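Local coordinates for ErfK/YbiS/YcfS/YnhG family protein (Xylanimonas cellulosilytica, PDB 4LPQ) that probably acts as a peptidoglycan L,D-transpeptidase in cell wall biogenesis, its YkuD-type catalytic domain following a putative peptidoglycan-binding domain, at residues 135-146 with 155-163. Residues are numbered along the deposited sequence; the frame is centred on the assembly and turned at random. Where two conformers were deposited one is given.
Sequences FAVYMQRDGMHS and WRPKYFRGG
Residues 135-146 pair antiparallel with 155-163 in the mixed sheet of the YkuD-type catalytic domain, through Met139 with Tyr159, Gln140 with Lys158 and Met144 with Trp155, with loops between: a worked example of pairing that survives a shift of register. Met139 faces Tyr159 as a hydrogen-bonded pair, its O taking the N-H of Tyr159 at 2.9 Å, while Tyr138 N reaches Tyr159 O at 2.9 Å. Gln140 and Lys158 follow as a non-hydrogen-bonded pair. After Arg141 N bonds to Pro157 O, an inverse gamma turn centred on Asp142 lies where the register shifts by one residue, and pairing resumes with Arg156 N on Gly143 O (2.8 Å) and Met144 beside Trp155.

The Tyr159 ring lies on the same face of the sheet as the Met139 side chain. Met139 O meets the ring's edge in its plane, and water 2 joins Tyr159 OH to Ser146 O. On the other face Gln140 and Lys158 run side by side. Lys158 NZ lies above the amide plane of Gln140, 2.6 Å from its OE1, and also bonds to Met198 O. Arg156 bends at its third torsion (chi3 75°), which brings NE within 2.8 Å of Asp142 OD1 in a salt bridge, the two flat groups only 19° from coplanar; the hydrogen bonds within it are weak, and Asp194 is a second anionic partner of NH2. Pro157 packs against His167, predicted to be the catalytic proton donor/acceptor, placing this pairing next to the probable active site. Tyr138 CG sits between its backbone N and carbonyl carbon (chi1 73°), bringing the edge of the ring to Phe160, Arg161 and Gly162, and its hydroxyl donates to Gly162 O at 2.7 Å.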
ATOM      1  N   PHE A 135      -8.020 -13.074  -9.258  1.00 12.64           N
ATOM      2  CA  PHE A 135      -6.946 -13.365 -10.180  1.00 12.21           C
ATOM      3  C   PHE A 135      -5.828 -14.117  -9.468  1.00 12.84           C
ATOM      4  O   PHE A 135      -5.996 -14.528  -8.289  1.00 13.05           O
ATOM      5  CB  PHE A 135      -6.405 -12.058 -10.783  1.00 13.14           C
ATOM      6  CG  PHE A 135      -7.437 -11.267 -11.443  1.00 14.36           C
ATOM      7  CD1 PHE A 135      -7.972 -11.603 -12.662  1.00 17.92           C
ATOM      8  CD2 PHE A 135      -7.945 -10.066 -10.874  1.00 15.61           C
ATOM      9  CE1 PHE A 135      -9.007 -10.860 -13.246  1.00 19.02           C
ATOM     10  CE2 PHE A 135      -8.917  -9.331 -11.504  1.00 16.39           C
ATOM     11  CZ  PHE A 135      -9.458  -9.721 -12.693  1.00 16.09           C
ATOM     12  N   ALA A 136      -4.705 -14.367 -10.109  1.00 13.08           N
ATOM     13  CA  ALA A 136      -3.583 -15.052  -9.502  1.00 13.25           C
ATOM     14  C   ALA A 136      -2.301 -14.554 -10.155  1.00 12.13           C
ATOM     15  O   ALA A 136      -2.265 -14.250 -11.323  1.00 13.78           O
ATOM     16  CB  ALA A 136      -3.713 -16.580  -9.706  1.00 16.46           C
ATOM     17  N   VAL A 137      -1.243 -14.507  -9.340  1.00 11.98           N
ATOM     18  CA  VAL A 137       0.070 -14.235  -9.868  1.00 12.16           C
ATOM     19  C   VAL A 137       0.436 -15.311 -10.884  1.00 12.09           C
ATOM     20  O   VAL A 137       0.404 -16.513 -10.521  1.00 14.46           O
ATOM     21  CB  VAL A 137       1.134 -14.162  -8.754  1.00 12.76           C
ATOM     22  CG1 VAL A 137       2.507 -13.965  -9.320  1.00 13.10           C
ATOM     23  CG2 VAL A 137       0.777 -13.087  -7.721  1.00 13.34           C
ATOM     24  N   TYR A 138       0.779 -14.910 -12.092  1.00 12.77           N
ATOM     25  CA  TYR A 138       1.077 -15.890 -13.148  1.00 13.31           C
ATOM     26  C   TYR A 138       2.493 -15.770 -13.692  1.00 13.52           C
ATOM     27  O   TYR A 138       3.015 -16.677 -14.353  1.00 14.78           O
ATOM     28  CB  TYR A 138       0.072 -15.855 -14.307  1.00 14.63           C
ATOM     29  CG  TYR A 138       0.217 -14.650 -15.221  1.00 12.83           C
ATOM     30  CD1 TYR A 138      -0.433 -13.445 -14.943  1.00 12.77           C
ATOM     31  CD2 TYR A 138       0.986 -14.727 -16.346  1.00 13.44           C
ATOM     32  CE1 TYR A 138      -0.253 -12.366 -15.812  1.00 13.00           C
ATOM     33  CE2 TYR A 138       1.142 -13.709 -17.204  1.00 14.68           C
ATOM     34  CZ  TYR A 138       0.549 -12.501 -16.932  1.00 14.23           C
ATOM     35  OH  TYR A 138       0.764 -11.493 -17.770  1.00 15.23           O
HETATM   36  N   MSE A 139       3.090 -14.614 -13.445  1.00 12.48           N
HETATM   37  CA  MSE A 139       4.519 -14.311 -13.796  0.50 12.54           C
HETATM   38  C   MSE A 139       5.127 -13.253 -12.956  1.00 11.78           C
HETATM   39  O   MSE A 139       4.342 -12.510 -12.334  1.00 12.89           O
HETATM   40  CB  MSE A 139       4.533 -13.978 -15.295  0.50 17.55           C
HETATM   41  CG  MSE A 139       5.946 -13.513 -15.842  0.50 17.70           C
HETATM   42 SE   MSE A 139       6.001 -13.052 -17.708  0.30 15.80          SE
HETATM   43  CE  MSE A 139       4.189 -12.846 -17.658  0.50 10.97           C
ATOM     44  N   GLN A 140       6.419 -13.162 -12.890  1.00 13.97           N
ATOM     45  CA  GLN A 140       7.061 -12.153 -12.125  1.00 13.67           C
ATOM     46  C   GLN A 140       8.370 -11.841 -12.824  1.00 13.70           C
ATOM     47  O   GLN A 140       8.882 -12.685 -13.542  1.00 15.29           O
ATOM     48  CB  GLN A 140       7.166 -12.543 -10.688  1.00 15.27           C
ATOM     49  CG  GLN A 140       8.042 -13.751 -10.483  1.00 16.97           C
ATOM     50  CD  GLN A 140       7.872 -14.312  -9.082  1.00 17.79           C
ATOM     51  OE1 GLN A 140       6.900 -14.053  -8.437  1.00 29.85           O
ATOM     52  NE2 GLN A 140       8.790 -15.018  -8.623  1.00 19.57           N
ATOM     53  N   ARG A 141       8.858 -10.623 -12.634  1.00 13.92           N
ATOM     54  CA  ARG A 141      10.138 -10.256 -13.188  1.00 14.75           C
ATOM     55  C   ARG A 141      10.926  -9.618 -12.086  1.00 14.08           C
ATOM     56  O   ARG A 141      10.552  -8.521 -11.580  1.00 16.98           O
ATOM     57  CB  ARG A 141       9.921  -9.364 -14.452  1.00 15.74           C
ATOM     58  CG  ARG A 141       9.284 -10.030 -15.637  1.00 16.69           C
ATOM     59  CD  ARG A 141       8.986  -9.147 -16.840  1.00 20.17           C
ATOM     60  NE  ARG A 141       8.481  -9.946 -17.964  1.00 22.24           N
ATOM     61  CZ  ARG A 141       7.793  -9.479 -18.992  1.00 23.02           C
ATOM     62  NH1 ARG A 141       7.445  -8.189 -19.009  1.00 27.00           N
ATOM     63  NH2 ARG A 141       7.467 -10.323 -20.009  1.00 26.65           N
ATOM     64  N   ASP A 142      12.038 -10.255 -11.640  1.00 16.64           N
ATOM     65  CA  ASP A 142      12.768  -9.941 -10.433  1.00 19.01           C
ATOM     66  C   ASP A 142      13.879  -8.938 -10.613  1.00 22.37           C
ATOM     67  O   ASP A 142      15.061  -9.255 -10.446  1.00 24.44           O
ATOM     68  CB  ASP A 142      13.361 -11.216  -9.806  1.00 20.76           C
ATOM     69  CG  ASP A 142      13.930 -11.034  -8.423  1.00 28.55           C
ATOM     70  OD1 ASP A 142      13.719  -9.959  -7.825  1.00 28.38           O
ATOM     71  OD2 ASP A 142      14.554 -12.053  -7.939  1.00 39.29           O
ATOM     72  N   GLY A 143      13.492  -7.715 -10.822  1.00 18.64           N
ATOM     73  CA  GLY A 143      14.370  -6.532 -11.037  1.00 19.15           C
ATOM     74  C   GLY A 143      13.487  -5.369 -11.525  1.00 16.19           C
ATOM     75  O   GLY A 143      12.244  -5.335 -11.353  1.00 15.85           O
HETATM   76  N   MSE A 144      14.106  -4.350 -12.087  1.00 18.49           N
HETATM   77  CA  MSE A 144      13.480  -3.168 -12.596  1.00 16.53           C
HETATM   78  C   MSE A 144      13.078  -3.408 -14.073  1.00 17.51           C
HETATM   79  O   MSE A 144      13.969  -3.665 -14.919  1.00 22.61           O
HETATM   80  CB  MSE A 144      14.485  -2.002 -12.394  1.00 20.13           C
HETATM   81  CG  MSE A 144      13.727  -0.726 -12.678  1.00 21.67           C
HETATM   82 SE   MSE A 144      12.455  -0.158 -11.336  0.70 22.15          SE
HETATM   83  CE  MSE A 144      13.556   0.724 -10.049  1.00 24.70           C
ATOM     84  N   HIS A 145      11.792  -3.303 -14.413  1.00 17.14           N
ATOM     85  CA  HIS A 145      11.297  -3.559 -15.772  1.00 16.51           C
ATOM     86  C   HIS A 145      10.362  -2.536 -16.335  1.00 17.12           C
ATOM     87  O   HIS A 145       9.637  -1.892 -15.585  1.00 18.52           O
ATOM     88  CB  HIS A 145      10.561  -4.917 -15.742  1.00 18.76           C
ATOM     89  CG  HIS A 145      11.535  -6.062 -15.638  1.00 17.47           C
ATOM     90  ND1 HIS A 145      12.039  -6.666 -14.485  1.00 22.79           N
ATOM     91  CD2 HIS A 145      12.105  -6.745 -16.655  1.00 20.18           C
ATOM     92  CE1 HIS A 145      12.927  -7.621 -14.812  1.00 18.19           C
ATOM     93  NE2 HIS A 145      12.926  -7.712 -16.120  1.00 25.68           N
ATOM     94  N   SER A 146      10.293  -2.418 -17.616  1.00 18.66           N
ATOM     95  CA  SER A 146       9.380  -1.526 -18.287  1.00 18.97           C
ATOM     96  C   SER A 146       7.990  -2.179 -18.312  1.00 21.00           C
ATOM     97  O   SER A 146       7.868  -3.391 -18.055  1.00 21.98           O
ATOM     98  CB  SER A 146       9.842  -1.256 -19.707  1.00 22.13           C
ATOM     99  OG  SER A 146       9.854  -2.435 -20.450  1.00 26.26           O
ATOM    100  N   TRP A 155       9.350  -1.895 -10.197  1.00 12.70           N
ATOM    101  CA  TRP A 155      10.280  -2.675  -9.359  1.00 12.87           C
ATOM    102  C   TRP A 155       9.704  -4.008  -8.958  1.00 12.43           C
ATOM    103  O   TRP A 155       8.671  -4.039  -8.246  1.00 13.25           O
ATOM    104  CB  TRP A 155      10.726  -1.855  -8.128  1.00 13.41           C
ATOM    105  CG  TRP A 155      11.652  -2.608  -7.230  1.00 14.43           C
ATOM    106  CD1 TRP A 155      11.368  -3.040  -5.970  1.00 15.43           C
ATOM    107  CD2 TRP A 155      12.997  -2.989  -7.510  1.00 15.55           C
ATOM    108  NE1 TRP A 155      12.496  -3.674  -5.448  1.00 16.27           N
ATOM    109  CE2 TRP A 155      13.494  -3.639  -6.381  1.00 16.78           C
ATOM    110  CE3 TRP A 155      13.836  -2.874  -8.643  1.00 19.06           C
ATOM    111  CZ2 TRP A 155      14.768  -4.190  -6.354  1.00 21.33           C
ATOM    112  CZ3 TRP A 155      15.058  -3.448  -8.630  1.00 19.98           C
ATOM    113  CH2 TRP A 155      15.538  -4.078  -7.485  1.00 21.21           C
ATOM    114  N   ARG A 156      10.282  -5.100  -9.407  1.00 12.31           N
ATOM    115  CA  ARG A 156       9.887  -6.442  -9.034  1.00 12.26           C
ATOM    116  C   ARG A 156       8.394  -6.685  -9.230  1.00 10.81           C
ATOM    117  O   ARG A 156       7.735  -7.163  -8.291  1.00 12.31           O
ATOM    118  CB  ARG A 156      10.419  -6.753  -7.648  1.00 12.39           C
ATOM    119  CG  ARG A 156      11.912  -6.518  -7.428  1.00 14.60           C
ATOM    120  CD  ARG A 156      12.371  -6.954  -6.058  1.00 13.90           C
ATOM    121  NE  ARG A 156      12.486  -8.373  -5.906  1.00 14.25           N
ATOM    122  CZ  ARG A 156      12.755  -8.946  -4.774  1.00 15.63           C
ATOM    123  NH1 ARG A 156      12.760  -8.274  -3.651  1.00 16.03           N
ATOM    124  NH2 ARG A 156      13.036 -10.264  -4.758  1.00 17.26           N
ATOM    125  N   PRO A 157       7.889  -6.469 -10.449  1.00 12.65           N
ATOM    126  CA  PRO A 157       6.456  -6.761 -10.674  1.00 12.06           C
ATOM    127  C   PRO A 157       6.087  -8.244 -10.527  1.00 12.92           C
ATOM    128  O   PRO A 157       6.797  -9.116 -10.987  1.00 13.66           O
ATOM    129  CB  PRO A 157       6.263  -6.243 -12.081  1.00 12.88           C
ATOM    130  CG  PRO A 157       7.611  -6.403 -12.757  1.00 13.55           C
ATOM    131  CD  PRO A 157       8.581  -6.021 -11.679  1.00 13.53           C
ATOM    132  N   LYS A 158       4.902  -8.387  -9.959  1.00 11.73           N
ATOM    133  CA  LYS A 158       4.195  -9.635  -9.890  1.00 12.60           C
ATOM    134  C   LYS A 158       2.879  -9.480 -10.688  1.00 12.18           C
ATOM    135  O   LYS A 158       2.016  -8.644 -10.307  1.00 13.22           O
ATOM    136  CB  LYS A 158       3.891 -10.058  -8.497  1.00 12.99           C
ATOM    137  CG  LYS A 158       5.133 -10.384  -7.720  1.00 16.17           C
ATOM    138  CD  LYS A 158       5.003 -11.381  -6.780  1.00 34.45           C
ATOM    139  CE  LYS A 158       6.240 -11.680  -6.011  1.00 30.08           C
ATOM    140  NZ  LYS A 158       6.631 -13.125  -5.974  1.00 23.21           N
ATOM    141  N   TYR A 159       2.793 -10.104 -11.833  1.00 11.74           N
ATOM    142  CA  TYR A 159       1.731  -9.894 -12.764  1.00 10.84           C
ATOM    143  C   TYR A 159       0.543 -10.806 -12.440  1.00 11.28           C
ATOM    144  O   TYR A 159       0.730 -11.988 -12.187  1.00 12.65           O
ATOM    145  CB  TYR A 159       2.173 -10.195 -14.200  1.00 12.47           C
ATOM    146  CG  TYR A 159       3.271  -9.355 -14.682  1.00 13.28           C
ATOM    147  CD1 TYR A 159       4.581  -9.596 -14.342  1.00 14.93           C
ATOM    148  CD2 TYR A 159       3.011  -8.288 -15.510  1.00 14.12           C
ATOM    149  CE1 TYR A 159       5.615  -8.796 -14.768  1.00 15.23           C
ATOM    150  CE2 TYR A 159       4.050  -7.483 -15.983  1.00 14.79           C
ATOM    151  CZ  TYR A 159       5.362  -7.762 -15.634  1.00 15.56           C
ATOM    152  OH  TYR A 159       6.429  -6.966 -16.081  1.00 17.75           O
ATOM    153  N   PHE A 160      -0.678 -10.251 -12.442  1.00 12.93           N
ATOM    154  CA  PHE A 160      -1.880 -11.009 -12.148  1.00 12.45           C
ATOM    155  C   PHE A 160      -2.921 -11.010 -13.230  1.00 12.54           C
ATOM    156  O   PHE A 160      -3.845 -11.862 -13.175  1.00 13.74           O
ATOM    157  CB  PHE A 160      -2.525 -10.617 -10.800  1.00 13.84           C
ATOM    158  CG  PHE A 160      -2.954  -9.143 -10.763  1.00 13.41           C
ATOM    159  CD1 PHE A 160      -4.206  -8.753 -11.196  1.00 14.13           C
ATOM    160  CD2 PHE A 160      -2.120  -8.147 -10.278  1.00 14.19           C
ATOM    161  CE1 PHE A 160      -4.622  -7.448 -11.161  1.00 13.48           C
ATOM    162  CE2 PHE A 160      -2.527  -6.845 -10.270  1.00 13.75           C
ATOM    163  CZ  PHE A 160      -3.752  -6.503 -10.730  1.00 13.68           C
ATOM    164  N   ARG A 161      -2.885 -10.144 -14.249  1.00 11.55           N
ATOM    165  CA  ARG A 161      -3.815 -10.218 -15.382  1.00 12.66           C
ATOM    166  C   ARG A 161      -3.204  -9.462 -16.527  1.00 12.95           C
ATOM    167  O   ARG A 161      -3.152  -8.231 -16.465  1.00 14.21           O
ATOM    168  CB  ARG A 161      -5.211  -9.641 -15.016  1.00 14.26           C
ATOM    169  CG  ARG A 161      -6.233  -9.845 -16.100  1.00 15.64           C
ATOM    170  CD  ARG A 161      -7.392  -8.909 -15.847  1.00 21.35           C
ATOM    171  NE  ARG A 161      -8.535  -9.134 -16.609  1.00 22.34           N
ATOM    172  CZ  ARG A 161      -9.042  -8.321 -17.503  1.00 30.68           C
ATOM    173  NH1 ARG A 161      -8.328  -7.355 -17.972  1.00 28.07           N
ATOM    174  NH2 ARG A 161     -10.221  -8.599 -18.057  1.00 24.10           N
ATOM    175  N   GLY A 162      -2.688 -10.139 -17.519  1.00 14.54           N
ATOM    176  CA  GLY A 162      -2.029  -9.452 -18.616  1.00 15.88           C
ATOM    177  C   GLY A 162      -0.943  -8.551 -18.024  1.00 13.90           C
ATOM    178  O   GLY A 162      -0.068  -9.013 -17.271  1.00 14.80           O
ATOM    179  N   GLY A 163      -0.915  -7.305 -18.457  1.00 14.31           N
ATOM    180  CA  GLY A 163       0.060  -6.355 -17.979  1.00 14.52           C
ATOM    181  C   GLY A 163      -0.155  -5.775 -16.617  1.00 13.88           C
ATOM    182  O   GLY A 163       0.642  -5.042 -16.103  1.00 16.81           O
TER
HETATM  183  O   HOH W   1      -4.810 -14.310 -13.064  1.00 23.90           O
HETATM  184  O   HOH W   2       6.151  -5.468 -18.126  1.00 22.69           O